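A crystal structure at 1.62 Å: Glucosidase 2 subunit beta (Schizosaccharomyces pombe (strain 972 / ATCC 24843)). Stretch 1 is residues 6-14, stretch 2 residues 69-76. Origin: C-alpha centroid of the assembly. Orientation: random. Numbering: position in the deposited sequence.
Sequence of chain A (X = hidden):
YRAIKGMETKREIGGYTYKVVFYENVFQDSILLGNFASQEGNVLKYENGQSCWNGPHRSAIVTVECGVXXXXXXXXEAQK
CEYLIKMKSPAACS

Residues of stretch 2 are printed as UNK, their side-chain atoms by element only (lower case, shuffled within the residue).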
ATOM      1  N   GLY A   6       2.760  11.737  -1.024  1.00 13.27           N
ATOM      2  CA  GLY A   6       3.913  11.561  -1.888  1.00 15.84           C
ATOM      3  C   GLY A   6       5.073  10.851  -1.218  1.00 13.76           C
ATOM      4  O   GLY A   6       6.055  10.498  -1.873  1.00 14.24           O
ATOM      5  N   MET A   7       4.979  10.641   0.092  1.00 13.93           N
ATOM      6  CA  MET A   7       6.012   9.896   0.804  1.00 14.54           C
ATOM      7  C   MET A   7       6.028   8.442   0.322  1.00 13.03           C
ATOM      8  O   MET A   7       4.989   7.767   0.306  1.00 10.97           O
ATOM      9  CB  MET A   7       5.743   9.959   2.301  1.00 18.43           C
ATOM     10  CG  MET A   7       6.782   9.287   3.170  1.00 18.70           C
ATOM     11  SD  MET A   7       6.398   9.556   4.917  1.00 19.89           S
ATOM     12  CE  MET A   7       6.401  11.338   5.018  1.00 23.85           C
ATOM     13  N   GLU A   8       7.204   7.977  -0.095  1.00 13.49           N
ATOM     14  CA  GLU A   8       7.350   6.654  -0.716  1.00 12.21           C
ATOM     15  C   GLU A   8       8.132   5.671   0.157  1.00 14.40           C
ATOM     16  O   GLU A   8       9.193   6.007   0.694  1.00 14.78           O
ATOM     17  CB  GLU A   8       8.060   6.801  -2.067  1.00 15.17           C
ATOM     18  CG  GLU A   8       8.531   5.495  -2.697  1.00 24.30           C
ATOM     19  CD  GLU A   8       9.363   5.726  -3.945  1.00 29.01           C
ATOM     20  OE1 GLU A   8       8.844   6.341  -4.902  1.00 31.16           O
ATOM     21  OE2 GLU A   8      10.544   5.308  -3.957  1.00 31.53           O
ATOM     22  N   THR A   9       7.616   4.448   0.274  1.00 11.06           N
ATOM     23  CA  THR A   9       8.340   3.361   0.935  1.00 13.05           C
ATOM     24  C   THR A   9       8.393   2.172  -0.028  1.00 13.62           C
ATOM     25  O   THR A   9       7.383   1.836  -0.655  1.00 13.28           O
ATOM     26  CB  THR A   9       7.632   2.929   2.229  1.00 11.16           C
ATOM     27  OG1 THR A   9       7.450   4.073   3.079  1.00 11.98           O
ATOM     28  CG2 THR A   9       8.451   1.884   2.979  1.00 12.90           C
ATOM     29  N   LYS A  10       9.565   1.552  -0.156  1.00 12.92           N
ATOM     30  CA  LYS A  10       9.737   0.415  -1.056  1.00 13.42           C
ATOM     31  C   LYS A  10      10.303  -0.781  -0.303  1.00 12.93           C
ATOM     32  O   LYS A  10      11.101  -0.635   0.637  1.00 13.98           O
ATOM     33  CB  LYS A  10      10.683   0.770  -2.211  1.00 16.33           C
ATOM     34  CG  LYS A  10      10.159   1.814  -3.191  1.00 21.88           C
ATOM     35  CD  LYS A  10      11.186   2.036  -4.314  1.00 25.83           C
ATOM     36  CE  LYS A  10      12.604   2.065  -3.743  1.00 30.06           C
ATOM     37  NZ  LYS A  10      13.657   2.329  -4.765  1.00 40.76           N
ATOM     38  N   ARG A  11       9.893  -1.972  -0.718  1.00 10.69           N
ATOM     39  CA  ARG A  11      10.514  -3.200  -0.220  1.00 10.62           C
ATOM     40  C   ARG A  11      10.366  -4.302  -1.246  1.00 10.02           C
ATOM     41  O   ARG A  11       9.288  -4.477  -1.847  1.00 10.22           O
ATOM     42  CB  ARG A  11       9.890  -3.649   1.109  1.00  9.66           C
ATOM     43  CG  ARG A  11      10.552  -4.908   1.676  1.00  9.99           C
ATOM     44  CD  ARG A  11      10.012  -5.286   3.033  1.00 12.41           C
ATOM     45  NE  ARG A  11      10.492  -6.616   3.439  1.00 13.52           N
ATOM     46  CZ  ARG A  11       9.944  -7.354   4.396  1.00 15.18           C
ATOM     47  NH1 ARG A  11       8.896  -6.893   5.061  1.00 12.03           N
ATOM     48  NH2 ARG A  11      10.438  -8.563   4.672  1.00 12.97           N
ATOM     49  N   GLU A  12      11.442  -5.054  -1.446  1.00 12.48           N
ATOM     50  CA  GLU A  12      11.350  -6.253  -2.265  1.00 12.60           C
ATOM     51  C   GLU A  12      10.842  -7.420  -1.430  1.00 12.79           C
ATOM     52  O   GLU A  12      11.424  -7.750  -0.397  1.00 13.15           O
ATOM     53  CB  GLU A  12      12.690  -6.604  -2.909  1.00 15.64           C
ATOM     54  CG  GLU A  12      12.595  -7.824  -3.824  1.00 17.37           C
ATOM     55  CD  GLU A  12      12.919  -9.135  -3.105  1.00 24.22           C
ATOM     56  OE1 GLU A  12      14.012  -9.219  -2.499  1.00 24.91           O
ATOM     57  OE2 GLU A  12      12.083 -10.077  -3.139  1.00 22.18           O
ATOM     58  N   ILE A  13       9.738  -8.015  -1.881  1.00 11.40           N
ATOM     59  CA  ILE A  13       9.170  -9.207  -1.264  1.00 11.82           C
ATOM     60  C   ILE A  13       8.837 -10.239  -2.348  1.00 12.84           C
ATOM     61  O   ILE A  13       8.085  -9.946  -3.280  1.00 11.68           O
ATOM     62  CB  ILE A  13       7.880  -8.872  -0.475  1.00 11.67           C
ATOM     63  CG1 ILE A  13       8.202  -7.914   0.682  1.00 14.00           C
ATOM     64  CG2 ILE A  13       7.210 -10.147   0.045  1.00 13.10           C
ATOM     65  CD1 ILE A  13       6.940  -7.302   1.342  1.00 13.01           C
ATOM     66  N   GLY A  14       9.399 -11.439  -2.219  1.00 12.37           N
ATOM     67  CA  GLY A  14       9.099 -12.520  -3.146  1.00 15.22           C
ATOM     68  C   GLY A  14       9.433 -12.209  -4.599  1.00 13.65           C
ATOM     69  O   GLY A  14       8.804 -12.765  -5.509  1.00 14.52           O
ATOM     70  N   UNK A  69      10.802   4.804  11.511  1.00 13.22           N
ATOM     71  CA  UNK A  69      11.242   4.813  10.119  1.00 15.61           C
ATOM     72  C   UNK A  69      10.162   4.201   9.228  1.00 15.44           C
ATOM     73  O   UNK A  69       9.420   3.313   9.672  1.00 14.07           O
ATOM     74  c   UNK A  69      14.527   3.535   8.482  1.00 39.28           C
ATOM     75  o   UNK A  69      15.104   2.997   9.456  1.00 38.18           O
ATOM     76  c   UNK A  69      13.025   3.787   8.563  1.00 27.65           C
ATOM     77  o   UNK A  69      15.127   3.883   7.437  1.00 39.87           O
ATOM     78  c   UNK A  69      12.542   4.012   9.989  1.00 19.20           C
ATOM     79  N   UNK A  70      10.061   4.679   7.991  1.00 14.28           N
ATOM     80  CA  UNK A  70       9.164   4.066   7.002  1.00 12.60           C
ATOM     81  C   UNK A  70       9.575   2.631   6.676  1.00 13.75           C
ATOM     82  O   UNK A  70      10.732   2.370   6.339  1.00 15.39           O
ATOM     83  o   UNK A  70       7.671   6.424   6.728  1.00 13.54           O
ATOM     84  c   UNK A  70       8.506   6.212   5.842  1.00 14.60           C
ATOM     85  n   UNK A  70       8.855   7.132   4.947  1.00 16.77           N
ATOM     86  c   UNK A  70       9.164   4.869   5.701  1.00 11.87           C
ATOM     87  N   UNK A  71       8.620   1.711   6.763  1.00 11.54           N
ATOM     88  CA  UNK A  71       8.891   0.295   6.552  1.00 13.20           C
ATOM     89  C   UNK A  71       7.630  -0.427   6.074  1.00 12.37           C
ATOM     90  O   UNK A  71       6.542  -0.209   6.614  1.00 11.45           O
ATOM     91  c   UNK A  71       9.761  -2.421   9.258  1.00 26.47           C
ATOM     92  c   UNK A  71       9.373  -0.326   7.870  1.00 16.53           C
ATOM     93  c   UNK A  71       9.432  -1.849   7.877  1.00 24.55           C
ATOM     94  o   UNK A  71       9.909  -3.661   9.363  1.00 33.62           O
ATOM     95  o   UNK A  71       9.864  -1.640  10.233  1.00 27.02           O
ATOM     96  N   UNK A  72       7.773  -1.265   5.046  1.00 10.64           N
ATOM     97  CA  UNK A  72       6.709  -2.201   4.701  1.00  9.81           C
ATOM     98  C   UNK A  72       6.970  -3.459   5.525  1.00 11.74           C
ATOM     99  O   UNK A  72       7.973  -4.146   5.322  1.00 11.12           O
ATOM    100  c   UNK A  72       6.687  -2.510   3.188  1.00  9.95           C
ATOM    101  c   UNK A  72       6.375  -1.426   0.874  1.00 13.88           C
ATOM    102  c   UNK A  72       6.244  -1.267   2.401  1.00 11.60           C
ATOM    103  c   UNK A  72       5.767  -3.694   2.869  1.00 10.78           C
ATOM    104  N   UNK A  73       6.089  -3.715   6.489  1.00 11.10           N
ATOM    105  CA  UNK A  73       6.252  -4.816   7.443  1.00 11.72           C
ATOM    106  C   UNK A  73       5.885  -6.138   6.789  1.00 12.33           C
ATOM    107  O   UNK A  73       6.611  -7.116   6.926  1.00 10.80           O
ATOM    108  c   UNK A  73       5.416  -5.800   9.625  1.00 16.49           C
ATOM    109  c   UNK A  73       5.950  -3.362   9.457  1.00 14.74           C
ATOM    110  c   UNK A  73       5.404  -4.576   8.714  1.00 11.54           C
ATOM    111  N   UNK A  74       4.764  -6.160   6.066  1.00 11.45           N
ATOM    112  CA  UNK A  74       4.326  -7.369   5.370  1.00 10.69           C
ATOM    113  C   UNK A  74       3.367  -7.055   4.234  1.00 11.32           C
ATOM    114  O   UNK A  74       2.670  -6.035   4.263  1.00 11.43           O
ATOM    115  o   UNK A  74       2.502  -7.786   6.944  1.00 13.11           O
ATOM    116  c   UNK A  74       3.662  -8.351   6.346  1.00 11.82           C
ATOM    117  N   UNK A  75       3.347  -7.940   3.240  1.00 10.64           N
ATOM    118  CA  UNK A  75       2.301  -7.952   2.230  1.00 11.06           C
ATOM    119  C   UNK A  75       1.630  -9.316   2.251  1.00 12.80           C
ATOM    120  O   UNK A  75       2.310 -10.340   2.165  1.00 14.33           O
ATOM    121  c   UNK A  75       1.752  -7.841  -0.222  1.00 13.28           C
ATOM    122  c   UNK A  75       3.476  -6.283   0.735  1.00 11.67           C
ATOM    123  c   UNK A  75       2.858  -7.677   0.818  1.00 12.49           C
ATOM    124  N   UNK A  76       0.309  -9.335   2.400  1.00 12.78           N
ATOM    125  CA  UNK A  76      -0.451 -10.586   2.355  1.00 11.21           C
ATOM    126  C   UNK A  76      -1.427 -10.543   1.185  1.00 12.75           C
ATOM    127  O   UNK A  76      -2.188  -9.584   1.031  1.00 16.07           O
ATOM    128  c   UNK A  76      -2.888 -12.162   4.995  1.00 27.17           C
ATOM    129  c   UNK A  76      -1.221 -10.797   3.663  1.00 15.55           C
ATOM    130  c   UNK A  76      -0.815 -13.224   4.066  1.00 25.35           C
ATOM    131  c   UNK A  76      -1.885 -12.162   3.840  1.00 21.88           C
TER
HETATM  132  O   HOH W   1      10.632   6.238   2.823  1.00 21.97           O
HETATM  133  O   HOH W   2      10.446  -1.370   3.826  1.00 17.12           O

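Position 69 carries three side-chain carbons in an unbranched chain, the last bearing two oxygens. It touches nothing on stretch 1. The residue is Glu69.

Position 70 has two side-chain carbons, the second holding one oxygen and one nitrogen. Its CB lies 3.2 Å from OG1 of Thr9, and its nitrogen faces the sulfur of Met7. The residue is Asn70. Asn70 ND2 gives a weak hydrogen bond to Met7 SD, at 3.5 Å. The oxygen, OD1, is hydrogen-bonded elsewhere in the structure.

Position 71 again shows three carbons in line and two terminal oxygens. CA-to-CB points away from stretch 1, and the contact is made by the backbone: its N lies 3.8 Å from CG2 of Thr9. The residue is Glu71.

Position 72 has four carbons and no other element. The chain forks at the first, and one arm is two carbons long. CA-to-CB points toward stretch 1, and the side chain packs over Thr9 and Arg11. A fork at CB with unequal arms means Ile72. Its CG1 is 3.9 Å from Thr9 CG2, and its CB is 4.0 Å from Arg11 CB.

Position 73 has three carbons, one carrying the other two. CA-to-CB points away, but the carbonyl O lies 3.0 Å from Arg11 NH1, a weak hydrogen bond. The residue is Val73.

Position 74 has one carbon and then one oxygen. CA-to-CB points away, and its side chain makes no contact with stretch 1. The residue is Ser74.

Position 75 repeats the three-carbon fork, but here CA-to-CB points toward stretch 1. A methyl meets the end of the Ile13 side chain. The residue is Val75, with CG2 3.7 Å from Ile13 CD1.

Position 76 has four carbons, forked at the second. It does not reach stretch 1. The residue is Leu76.

The two strands cross at 45° and meet through side chains, with no direct backbone-to-backbone hydrogen bond. Thr9, Arg11 and Ile13 point toward stretch 2, and Ile72 fills the middle. Ile13 CD1 touches both Ile72 CG2, at 4.1 Å, and Val75 CG2, so Ile13 joins the two into one apolar patch. Arg11 adds the polar link: its NH1 donates to Ile72 O at 2.9 Å, and both carbonyls it binds lie at the edge of the guanidinium. Two waters link the stretches, and the second joins backbone to backbone. Water 1 donates to Glu8 O at 2.6 Å and accepts from Asn70 ND2 at 2.9 Å. Water 2 accepts from Ile72 N at 2.9 Å and donates weakly to Lys10 O at 3.3 Å.

Stretch 2 69-76: ENEIVSVL
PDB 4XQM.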